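Local coordinates for ABC-type transport system, molybdenum-specific extracellular solute-binding protein (Clostridium difficile, PDB 4KD5) that probably binds molybdate or tungstate outside the cell and hands it to an ABC transporter for uptake, at residues M81-V85 with L215-Q221; L154-Q158 with N175-K179. One frame throughout, in Å; residues are numbered along the deposited sequence.

Interaction 1 (M81-V85 with L215-Q221); sequences MKDLV and LLSESGQ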
loop_
_atom_site.group_PDB
_atom_site.type_symbol
_atom_site.label_atom_id
_atom_site.label_comp_id
_atom_site.label_asym_id
_atom_site.label_seq_id
_atom_site.Cartn_x
_atom_site.Cartn_y
_atom_site.Cartn_z
HETATM N N MSE A 81 -12.957 -0.612 8.972
HETATM C CA MSE A 81 -13.678 -1.066 10.159
HETATM C C MSE A 81 -14.257 -2.459 9.930
HETATM O O MSE A 81 -15.098 -2.659 9.046
HETATM C CB MSE A 81 -14.789 -0.085 10.546
HETATM C CG MSE A 81 -14.264 1.277 10.977
HETATM SE SE MSE A 81 -15.638 2.646 11.144
HETATM C CE MSE A 81 -16.436 2.069 12.815
ATOM N N LYS A 82 -13.798 -3.419 10.729
ATOM C CA LYS A 82 -14.239 -4.807 10.616
ATOM C C LYS A 82 -14.312 -5.483 11.974
ATOM O O LYS A 82 -13.689 -5.032 12.937
ATOM C CB LYS A 82 -13.286 -5.602 9.715
ATOM C CG LYS A 82 -13.692 -5.657 8.257
ATOM C CD LYS A 82 -12.738 -4.866 7.381
ATOM C CE LYS A 82 -13.380 -4.565 6.033
ATOM N NZ LYS A 82 -12.438 -3.881 5.102
ATOM N N ASP A 83 -15.062 -6.577 12.037
ATOM C CA ASP A 83 -15.074 -7.415 13.220
ATOM C C ASP A 83 -13.991 -8.474 13.080
ATOM O O ASP A 83 -14.074 -9.339 12.210
ATOM C CB ASP A 83 -16.450 -8.058 13.401
ATOM C CG ASP A 83 -17.519 -7.049 13.753
ATOM O OD1 ASP A 83 -17.166 -6.005 14.329
ATOM O OD2 ASP A 83 -18.704 -7.298 13.443
ATOM N N LEU A 84 -12.962 -8.375 13.918
ATOM C CA LEU A 84 -11.835 -9.294 13.860
ATOM C C LEU A 84 -12.239 -10.689 14.334
ATOM O O LEU A 84 -12.372 -11.616 13.528
ATOM C CB LEU A 84 -10.678 -8.750 14.696
ATOM C CG LEU A 84 -9.374 -9.533 14.675
ATOM C CD1 LEU A 84 -9.052 -9.891 13.244
ATOM C CD2 LEU A 84 -8.254 -8.719 15.301
ATOM N N VAL A 85 -12.435 -10.829 15.642
ATOM C CA VAL A 85 -12.937 -12.072 16.213
ATOM C C VAL A 85 -14.053 -11.781 17.204
ATOM O O VAL A 85 -14.322 -10.626 17.540
ATOM C CB VAL A 85 -11.839 -12.885 16.923
ATOM C CG1 VAL A 85 -10.685 -13.163 15.982
ATOM C CG2 VAL A 85 -11.343 -12.147 18.159
ATOM N N LEU A 215 -4.750 -10.509 9.903
ATOM C CA LEU A 215 -5.596 -10.831 11.042
ATOM C C LEU A 215 -6.920 -11.432 10.580
ATOM O O LEU A 215 -7.450 -12.347 11.208
ATOM C CB LEU A 215 -5.851 -9.573 11.877
ATOM C CG LEU A 215 -4.631 -8.824 12.409
ATOM C CD1 LEU A 215 -5.042 -7.576 13.181
ATOM C CD2 LEU A 215 -3.801 -9.733 13.290
ATOM N N LEU A 216 -7.440 -10.913 9.472
ATOM C CA LEU A 216 -8.724 -11.347 8.933
ATOM C C LEU A 216 -8.565 -12.560 8.018
ATOM O O LEU A 216 -9.546 -13.087 7.492
ATOM C CB LEU A 216 -9.400 -10.195 8.182
ATOM C CG LEU A 216 -9.650 -8.914 8.977
ATOM C CD1 LEU A 216 -10.063 -7.769 8.071
ATOM C CD2 LEU A 216 -10.713 -9.137 10.044
ATOM N N SER A 217 -7.323 -13.005 7.837
ATOM C CA SER A 217 -7.037 -14.141 6.959
ATOM C C SER A 217 -7.220 -15.479 7.672
ATOM O O SER A 217 -7.280 -15.532 8.904
ATOM C CB SER A 217 -5.618 -14.043 6.398
ATOM O OG SER A 217 -4.661 -14.416 7.371
ATOM N N GLU A 218 -7.307 -16.550 6.888
ATOM C CA GLU A 218 -7.534 -17.890 7.419
ATOM C C GLU A 218 -6.475 -18.298 8.441
ATOM O O GLU A 218 -6.799 -18.824 9.502
ATOM C CB GLU A 218 -7.620 -18.906 6.272
ATOM C CG GLU A 218 -8.736 -18.603 5.275
ATOM C CD GLU A 218 -8.610 -19.388 3.981
ATOM O OE1 GLU A 218 -7.873 -20.394 3.960
ATOM O OE2 GLU A 218 -9.251 -18.991 2.984
ATOM N N SER A 219 -5.210 -18.035 8.126
ATOM C CA SER A 219 -4.117 -18.362 9.040
ATOM C C SER A 219 -4.150 -17.501 10.305
ATOM O O SER A 219 -3.875 -17.990 11.401
ATOM C CB SER A 219 -2.762 -18.222 8.343
ATOM O OG SER A 219 -2.379 -16.862 8.243
ATOM N N GLY A 220 -4.486 -16.222 10.152
ATOM C CA GLY A 220 -4.570 -15.313 11.285
ATOM C C GLY A 220 -5.757 -15.636 12.177
ATOM O O GLY A 220 -5.642 -15.618 13.405
ATOM N N GLN A 221 -6.897 -15.930 11.556
ATOM C CA GLN A 221 -8.084 -16.357 12.285
ATOM C C GLN A 221 -7.817 -17.631 13.081
ATOM O O GLN A 221 -8.225 -17.740 14.239
ATOM C CB GLN A 221 -9.254 -16.563 11.319
ATOM C CG GLN A 221 -9.835 -15.277 10.761
ATOM C CD GLN A 221 -10.575 -14.467 11.805
ATOM O OE1 GLN A 221 -11.723 -14.762 12.135
ATOM N NE2 GLN A 221 -9.915 -13.443 12.338
#

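Interaction 2 (L154-Q158 with N175-K179); sequences LAWVQ and NDKIK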
loop_
_atom_site.group_PDB
_atom_site.type_symbol
_atom_site.label_atom_id
_atom_site.label_comp_id
_atom_site.label_asym_id
_atom_site.label_seq_id
_atom_site.Cartn_x
_atom_site.Cartn_y
_atom_site.Cartn_z
ATOM N N LEU A 154 -13.191 -18.573 37.748
ATOM C CA LEU A 154 -12.472 -19.817 37.481
ATOM C C LEU A 154 -11.910 -20.441 38.757
ATOM O O LEU A 154 -11.936 -21.659 38.924
ATOM C CB LEU A 154 -11.341 -19.572 36.476
ATOM C CG LEU A 154 -11.722 -19.473 34.999
ATOM C CD1 LEU A 154 -10.751 -18.578 34.243
ATOM C CD2 LEU A 154 -11.735 -20.858 34.381
ATOM N N ALA A 155 -11.416 -19.601 39.660
ATOM C CA ALA A 155 -10.821 -20.072 40.909
ATOM C C ALA A 155 -11.848 -20.736 41.823
ATOM O O ALA A 155 -11.563 -21.762 42.446
ATOM C CB ALA A 155 -10.134 -18.929 41.625
ATOM N N TRP A 156 -13.034 -20.134 41.904
ATOM C CA TRP A 156 -14.142 -20.654 42.704
ATOM C C TRP A 156 -14.604 -22.004 42.178
ATOM O O TRP A 156 -14.876 -22.925 42.949
ATOM C CB TRP A 156 -15.326 -19.681 42.667
ATOM C CG TRP A 156 -15.095 -18.393 43.393
ATOM C CD1 TRP A 156 -13.996 -18.045 44.121
ATOM C CD2 TRP A 156 -16.000 -17.274 43.461
ATOM N NE1 TRP A 156 -14.159 -16.780 44.638
ATOM C CE2 TRP A 156 -15.366 -16.292 44.250
ATOM C CE3 TRP A 156 -17.265 -17.023 42.937
ATOM C CZ2 TRP A 156 -15.984 -15.061 44.522
ATOM C CZ3 TRP A 156 -17.866 -15.803 43.210
ATOM C CH2 TRP A 156 -17.225 -14.839 43.995
ATOM N N VAL A 157 -14.696 -22.103 40.855
ATOM C CA VAL A 157 -15.175 -23.310 40.192
ATOM C C VAL A 157 -14.151 -24.439 40.311
ATOM O O VAL A 157 -14.513 -25.598 40.510
ATOM C CB VAL A 157 -15.511 -23.022 38.716
ATOM C CG1 VAL A 157 -15.903 -24.281 38.010
ATOM C CG2 VAL A 157 -16.639 -22.005 38.619
ATOM N N GLN A 158 -12.875 -24.085 40.202
ATOM C CA GLN A 158 -11.776 -25.037 40.364
ATOM C C GLN A 158 -11.728 -25.610 41.775
ATOM O O GLN A 158 -11.432 -26.785 41.967
ATOM C CB GLN A 158 -10.439 -24.353 40.062
ATOM C CG GLN A 158 -9.809 -24.719 38.729
ATOM C CD GLN A 158 -8.574 -23.888 38.421
ATOM O OE1 GLN A 158 -8.590 -23.044 37.523
ATOM N NE2 GLN A 158 -7.498 -24.126 39.162
ATOM N N ASN A 175 -6.103 -24.653 30.468
ATOM C CA ASN A 175 -6.554 -25.033 31.813
ATOM C C ASN A 175 -7.344 -26.348 31.830
ATOM O O ASN A 175 -8.508 -26.394 31.415
ATOM C CB ASN A 175 -7.373 -23.901 32.456
ATOM C CG ASN A 175 -7.521 -24.058 33.968
ATOM O OD1 ASN A 175 -6.995 -24.998 34.570
ATOM N ND2 ASN A 175 -8.232 -23.122 34.588
ATOM N N ASP A 176 -6.706 -27.411 32.314
ATOM C CA ASP A 176 -7.336 -28.731 32.380
ATOM C C ASP A 176 -8.087 -28.951 33.692
ATOM O O ASP A 176 -8.854 -29.906 33.824
ATOM C CB ASP A 176 -6.293 -29.834 32.190
ATOM C CG ASP A 176 -5.160 -29.747 33.197
ATOM O OD1 ASP A 176 -4.638 -28.634 33.417
ATOM O OD2 ASP A 176 -4.787 -30.795 33.769
ATOM N N LYS A 177 -7.866 -28.061 34.656
ATOM C CA LYS A 177 -8.494 -28.179 35.970
ATOM C C LYS A 177 -9.995 -27.931 35.884
ATOM O O LYS A 177 -10.770 -28.469 36.672
ATOM C CB LYS A 177 -7.866 -27.191 36.952
ATOM C CG LYS A 177 -6.347 -27.221 36.988
ATOM C CD LYS A 177 -5.812 -28.634 37.164
ATOM C CE LYS A 177 -4.287 -28.655 37.098
ATOM N NZ LYS A 177 -3.749 -30.039 36.953
ATOM N N ILE A 178 -10.393 -27.104 34.922
ATOM C CA ILE A 178 -11.802 -26.872 34.635
ATOM C C ILE A 178 -12.164 -27.547 33.321
ATOM O O ILE A 178 -11.285 -27.993 32.583
ATOM C CB ILE A 178 -12.126 -25.375 34.509
ATOM C CG1 ILE A 178 -11.378 -24.758 33.330
ATOM C CG2 ILE A 178 -11.789 -24.639 35.788
ATOM C CD1 ILE A 178 -12.288 -24.112 32.315
ATOM N N LYS A 179 -13.459 -27.601 33.029
ATOM C CA LYS A 179 -13.939 -28.151 31.768
ATOM C C LYS A 179 -15.116 -27.322 31.253
ATOM O O LYS A 179 -15.900 -26.792 32.044
ATOM C CB LYS A 179 -14.319 -29.622 31.947
ATOM C CG LYS A 179 -15.777 -29.950 31.680
ATOM C CD LYS A 179 -16.111 -31.331 32.234
ATOM C CE LYS A 179 -17.565 -31.696 31.970
ATOM N NZ LYS A 179 -17.949 -32.985 32.614
#

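Interaction 1 (M81-V85 with L215-Q221)
Leu84 lies against the turn in which the chain passes from helix 205-215 to helix 218-226. With CG anti to the backbone N (chi1 -176°), the side chain runs toward that turn and its two methyls divide the work. CD1 of Leu84 lies 3.5 Å from Leu215 CB and also meets CD2 of Leu216, at 3.7 Å, while CD2 of Leu84 looks to CD1 of Leu215. Leu216 serves two residues in the same way, since its other methyl, CD1, is 4.0 Å from CD of Lys82, whose chain crosses it at about a right angle. Beyond that point the lysine leaves the contact, and its NZ is hydrogen-bonded to the carbonyl of Asp79.

The polar part belongs to Gln221. Its chain folds back at chi2 (-70°), which carries the amide toward the strand. NE2 of Gln221 donates to two main-chain oxygens, one in each segment: to Leu215 O at 2.9 Å, close to the amide plane, and to Leu84 O at 3.3 Å. The second bond is more bent (143° at the hydrogen) and reaches its carbonyl from above the plane. One buried amide nitrogen thus joins the strand to the last turn of the preceding helix, with Val85 CG1 packed 3.7 Å from NE2 of Gln221.

Ser217 sits at the N-cap of helix 218-226, where its OG accepts a weak bond from Gly220 N. Phe224, further along this helix, touches Leu84, Val85 and Leu215 and extends the apolar layer. The arrangement is the short connection between two consecutive helices, laid against strand 82-94, in keeping with the alpha-beta-alpha fold of solute-binding proteins of the periplasmic-binding-protein superfamily.

Interaction 2 (L154-Q158 with N175-K179)
Chi1 of -163° sets CG of Asn175 anti to the backbone N and turns its amide toward helix 150-159, where Gln158, extended beyond CG, comes from the opposite direction to meet it. ND2 of Asn175 donates to OE1 of Gln158 at 3.0 Å, with an almost straight N-H...O angle of 174°. The two amides stand nearly perpendicular, their planes 78° apart. The acceptor lies in the amide plane of Asn175, and the donor nitrogen sits above the carbonyl plane of Gln158.

The other end of the asparagine amide is held as well. OD1 of Asn175 accepts from the backbone N of Lys177 at 3.2 Å, closing an Asx turn that bends the chain just before strand 178-183. Gripped at both ends, the group has its flip state defined, nitrogen to the helix and oxygen to its own turn.

Away from the amide pair the contact is apolar. CG of Gln158 rests 3.5 Å from CG2 of Ile178 and nearly as close to CB of Lys177, so the aliphatic part of the glutamine spans two neighbouring residues. The lysine then bends off at chi2 to a weak salt bridge, in which NZ of Lys177 lies 3.4 Å from OD2 of Asp176. One helical turn before Gln158, Leu154 adds its CD2, which is 3.9 Å from CD1 of Ile178. Ile92 of strand 82-94 touches both of these side chains, so the patch continues onto the neighbouring strand.

Neutral amide pairing over a small aliphatic patch thus joins the helix to the start of the strand. The bond is directional, and neither amide brings a formal charge; with both amide ends of Asn175 engaged, the approach to strand 178-183 is probably held in a definite shape.

The two contacts lie on opposite sides of the chain's centre, with nearest atoms about 17 Å apart, yet both reach the same mixed sheet, in which strands 82-94 and 178-183 are antiparallel neighbours. Interaction 1 is partly buried: leucines supply most of its packing, and a side-chain amide is spent on main-chain carbonyls. Interaction 2 is a surface contact where two side-chain amides pair with each other, and aliphatic packing comes from one isoleucine, one leucine and the stems of longer side chains. Their surroundings differ too, since a second subunit packs on Ser217, Glu218 and Ser219, whereas no other chain of the assembly touches interaction 2. In sequence, 154-158 and 175-179 both fall between 81-85 and 215-221.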